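Local coordinates for protein voltage-sensor containing phosphatase (Ciona intestinalis, PDB 3V0F) that probably dephosphorylates phosphoinositides under the control of a voltage sensor, using a PTEN-like phosphatase domain joined to a C2 domain, at residues 197-202 against 294-299. The protein carries 1 engineered substitution. Residues are numbered along the deposited sequence; the frame is centred on the assembly and turned at random.
Sequences PPMKKL and FNTSLV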
ATOM      1  N   PRO A 197       7.964 -12.973 -11.965  1.00 18.21           N
ATOM      2  CA  PRO A 197       8.865 -12.940 -13.095  1.00 19.76           C
ATOM      3  C   PRO A 197      10.221 -13.531 -12.708  1.00 20.43           C
ATOM      4  O   PRO A 197      10.503 -13.738 -11.509  1.00 19.80           O
ATOM      5  CB  PRO A 197       9.009 -11.437 -13.380  1.00 20.24           C
ATOM      6  CG  PRO A 197       8.713 -10.786 -12.148  1.00 21.14           C
ATOM      7  CD  PRO A 197       7.650 -11.612 -11.501  1.00 18.49           C
ATOM      8  N   PRO A 198      11.076 -13.776 -13.701  1.00 21.67           N
ATOM      9  CA  PRO A 198      12.443 -14.194 -13.387  1.00 22.07           C
ATOM     10  C   PRO A 198      13.110 -13.203 -12.428  1.00 22.06           C
ATOM     11  O   PRO A 198      12.946 -11.991 -12.597  1.00 21.51           O
ATOM     12  CB  PRO A 198      13.132 -14.162 -14.758  1.00 22.63           C
ATOM     13  CG  PRO A 198      12.019 -14.380 -15.739  1.00 23.33           C
ATOM     14  CD  PRO A 198      10.841 -13.675 -15.154  1.00 22.72           C
ATOM     15  N   MET A 199      13.826 -13.701 -11.416  1.00 22.24           N
ATOM     16  CA  MET A 199      14.449 -12.770 -10.453  1.00 23.51           C
ATOM     17  C   MET A 199      15.511 -11.932 -11.144  1.00 22.78           C
ATOM     18  O   MET A 199      16.314 -12.438 -11.936  1.00 23.93           O
ATOM     19  CB  MET A 199      15.018 -13.488  -9.202  1.00 25.30           C
ATOM     20  CG  MET A 199      15.872 -12.607  -8.238  1.00 29.79           C
ATOM     21  SD  MET A 199      15.060 -11.134  -7.565  1.00 36.16           S
ATOM     22  CE  MET A 199      13.991 -11.869  -6.322  1.00 36.14           C
ATOM     23  N   LYS A 200      15.516 -10.641 -10.830  0.52 21.66           N
ATOM     24  CA  LYS A 200      16.533  -9.713 -11.306  0.52 21.33           C
ATOM     25  C   LYS A 200      17.116  -8.921 -10.147  0.52 20.52           C
ATOM     26  O   LYS A 200      16.402  -8.176  -9.464  0.52 21.13           O
ATOM     27  CB  LYS A 200      15.965  -8.759 -12.360  0.52 21.77           C
ATOM     28  CG  LYS A 200      16.931  -7.644 -12.767  0.52 23.56           C
ATOM     29  CD  LYS A 200      16.625  -7.091 -14.148  0.52 27.42           C
ATOM     30  CE  LYS A 200      15.726  -5.865 -14.073  0.52 27.56           C
ATOM     31  NZ  LYS A 200      14.298  -6.166 -13.724  0.52 27.33           N
ATOM     32  N   LYS A 201      18.415  -9.074  -9.930  1.00 20.75           N
ATOM     33  CA  LYS A 201      19.073  -8.366  -8.841  1.00 21.49           C
ATOM     34  C   LYS A 201      19.698  -7.085  -9.365  1.00 21.03           C
ATOM     35  O   LYS A 201      20.112  -7.002 -10.519  1.00 21.61           O
ATOM     36  CB  LYS A 201      20.061  -9.285  -8.123  1.00 23.62           C
ATOM     37  CG  LYS A 201      19.408 -10.600  -7.701  1.00 26.54           C
ATOM     38  CD  LYS A 201      19.940 -11.175  -6.407  1.00 31.59           C
ATOM     39  CE  LYS A 201      19.191 -12.455  -6.067  1.00 33.34           C
ATOM     40  NZ  LYS A 201      19.705 -13.139  -4.850  1.00 35.97           N
ATOM     41  N   LEU A 202      19.697  -6.064  -8.513  1.00 19.80           N
ATOM     42  CA  LEU A 202      20.081  -4.725  -8.912  1.00 19.31           C
ATOM     43  C   LEU A 202      20.892  -4.058  -7.820  1.00 19.12           C
ATOM     44  O   LEU A 202      20.787  -4.426  -6.647  1.00 19.01           O
ATOM     45  CB  LEU A 202      18.832  -3.862  -9.156  1.00 19.62           C
ATOM     46  CG  LEU A 202      17.840  -4.299 -10.229  1.00 19.51           C
ATOM     47  CD1 LEU A 202      16.617  -3.408 -10.139  1.00 19.56           C
ATOM     48  CD2 LEU A 202      18.484  -4.195 -11.598  1.00 22.47           C
ATOM     49  N   PHE A 294       9.239  -0.490  -4.965  1.00 11.58           N
ATOM     50  CA  PHE A 294       9.292  -1.104  -6.291  1.00 11.95           C
ATOM     51  C   PHE A 294       9.832  -2.514  -6.154  1.00 12.07           C
ATOM     52  O   PHE A 294      10.420  -2.863  -5.135  1.00 12.81           O
ATOM     53  CB  PHE A 294      10.137  -0.275  -7.280  1.00 12.61           C
ATOM     54  CG  PHE A 294      11.616  -0.320  -7.001  1.00 12.93           C
ATOM     55  CD1 PHE A 294      12.454  -1.181  -7.715  1.00 14.35           C
ATOM     56  CD2 PHE A 294      12.172   0.476  -5.988  1.00 13.52           C
ATOM     57  CE1 PHE A 294      13.824  -1.246  -7.425  1.00 15.55           C
ATOM     58  CE2 PHE A 294      13.547   0.421  -5.716  1.00 14.54           C
ATOM     59  CZ  PHE A 294      14.376  -0.440  -6.435  1.00 15.61           C
ATOM     60  N   ASN A 295       9.636  -3.324  -7.192  1.00 12.47           N
ATOM     61  CA  ASN A 295      10.164  -4.684  -7.191  1.00 13.42           C
ATOM     62  C   ASN A 295      11.252  -4.805  -8.248  1.00 13.83           C
ATOM     63  O   ASN A 295      11.034  -4.438  -9.406  1.00 14.34           O
ATOM     64  CB  ASN A 295       9.060  -5.700  -7.475  1.00 14.08           C
ATOM     65  CG  ASN A 295       9.540  -7.119  -7.321  1.00 14.73           C
ATOM     66  OD1 ASN A 295      10.197  -7.657  -8.201  1.00 17.15           O
ATOM     67  ND2 ASN A 295       9.211  -7.733  -6.189  1.00 15.36           N
ATOM     68  N   THR A 296      12.419  -5.313  -7.849  1.00 14.59           N
ATOM     69  CA  THR A 296      13.590  -5.322  -8.720  1.00 15.76           C
ATOM     70  C   THR A 296      13.339  -6.110 -10.015  1.00 16.16           C
ATOM     71  O   THR A 296      13.875  -5.775 -11.073  1.00 17.50           O
ATOM     72  CB  THR A 296      14.837  -5.917  -8.017  1.00 16.05           C
ATOM     73  OG1 THR A 296      14.580  -7.279  -7.654  1.00 17.34           O
ATOM     74  CG2 THR A 296      15.203  -5.127  -6.778  1.00 15.94           C
ATOM     75  N   SER A 297      12.521  -7.152  -9.933  1.00 15.88           N
ATOM     76  CA  SER A 297      12.248  -8.018 -11.087  1.00 17.63           C
ATOM     77  C   SER A 297      11.253  -7.415 -12.079  1.00 17.98           C
ATOM     78  O   SER A 297      11.089  -7.937 -13.193  1.00 19.55           O
ATOM     79  CB  SER A 297      11.770  -9.393 -10.612  1.00 17.67           C
ATOM     80  OG  SER A 297      12.739  -9.992  -9.767  1.00 20.35           O
ATOM     81  N   LEU A 298      10.598  -6.325 -11.688  1.00 18.07           N
ATOM     82  CA  LEU A 298       9.648  -5.641 -12.561  1.00 19.92           C
ATOM     83  C   LEU A 298      10.177  -4.330 -13.137  1.00 21.02           C
ATOM     84  O   LEU A 298       9.483  -3.666 -13.905  1.00 23.29           O
ATOM     85  CB  LEU A 298       8.288  -5.501 -11.873  1.00 20.92           C
ATOM     86  CG  LEU A 298       7.658  -6.897 -11.753  1.00 21.81           C
ATOM     87  CD1 LEU A 298       6.467  -6.839 -10.829  1.00 24.06           C
ATOM     88  CD2 LEU A 298       7.270  -7.519 -13.113  1.00 24.26           C
ATOM     89  N   VAL A 299      11.421  -4.006 -12.800  1.00 22.22           N
ATOM     90  CA  VAL A 299      12.149  -2.872 -13.363  1.00 23.97           C
ATOM     91  C   VAL A 299      12.470  -3.133 -14.817  1.00 25.67           C
ATOM     92  O   VAL A 299      12.895  -4.224 -15.161  1.00 25.89           O
ATOM     93  CB  VAL A 299      13.490  -2.638 -12.579  1.00 23.51           C
ATOM     94  CG1 VAL A 299      14.425  -1.676 -13.307  1.00 24.84           C
ATOM     95  CG2 VAL A 299      13.195  -2.107 -11.209  1.00 23.66           C
TER
HETATM   96  O   HOH W   1      11.148 -12.342  -9.173  1.00 22.79           O
HETATM   97  O   HOH W   2      12.186 -10.149 -14.464  1.00 24.14           O
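Lys200 reaches over the turn that follows strand 290-295 and, in one of its two conformers, spends its ammonium on two backbone carbonyls: NZ donates to Thr296 O at 2.7 Å, lying in that carbonyl's plane, and to Val299 O at 2.8 Å, 19° off the plane of that second carbonyl; the grip is therefore probably not permanent. The chain leaves extended and then folds at its far end (chi3 94°, chi4 -73°), which brings NZ down between the two oxygens. Lys200 N donates to Ser297 OG at 3.0 Å, and Thr296 OG1 gives its proton to Lys200 O at 2.7 Å, nearly in line with the C=O. Here the lead-in to strand 202-210 meets that turn, so the contact ties together the two antiparallel sheets of the PTEN-type C2 beta-sandwich. On the inner side Leu202 CD1 packs on Thr296 CB (3.7 Å) and Val299 CG2, with the edge of the Phe294 ring a little farther off; Pro197 CG meets Leu298 CD2 at 3.7 Å. One water bridges Pro197 O and Ser297 OG, another Pro198 O and Ser297 O. Farther out, an Asx turn, Ser297 N to Asn295 OD1, shapes the bend, while Asp269 holds Asn295 ND2 and Gly268 N bonds Thr296 OG1.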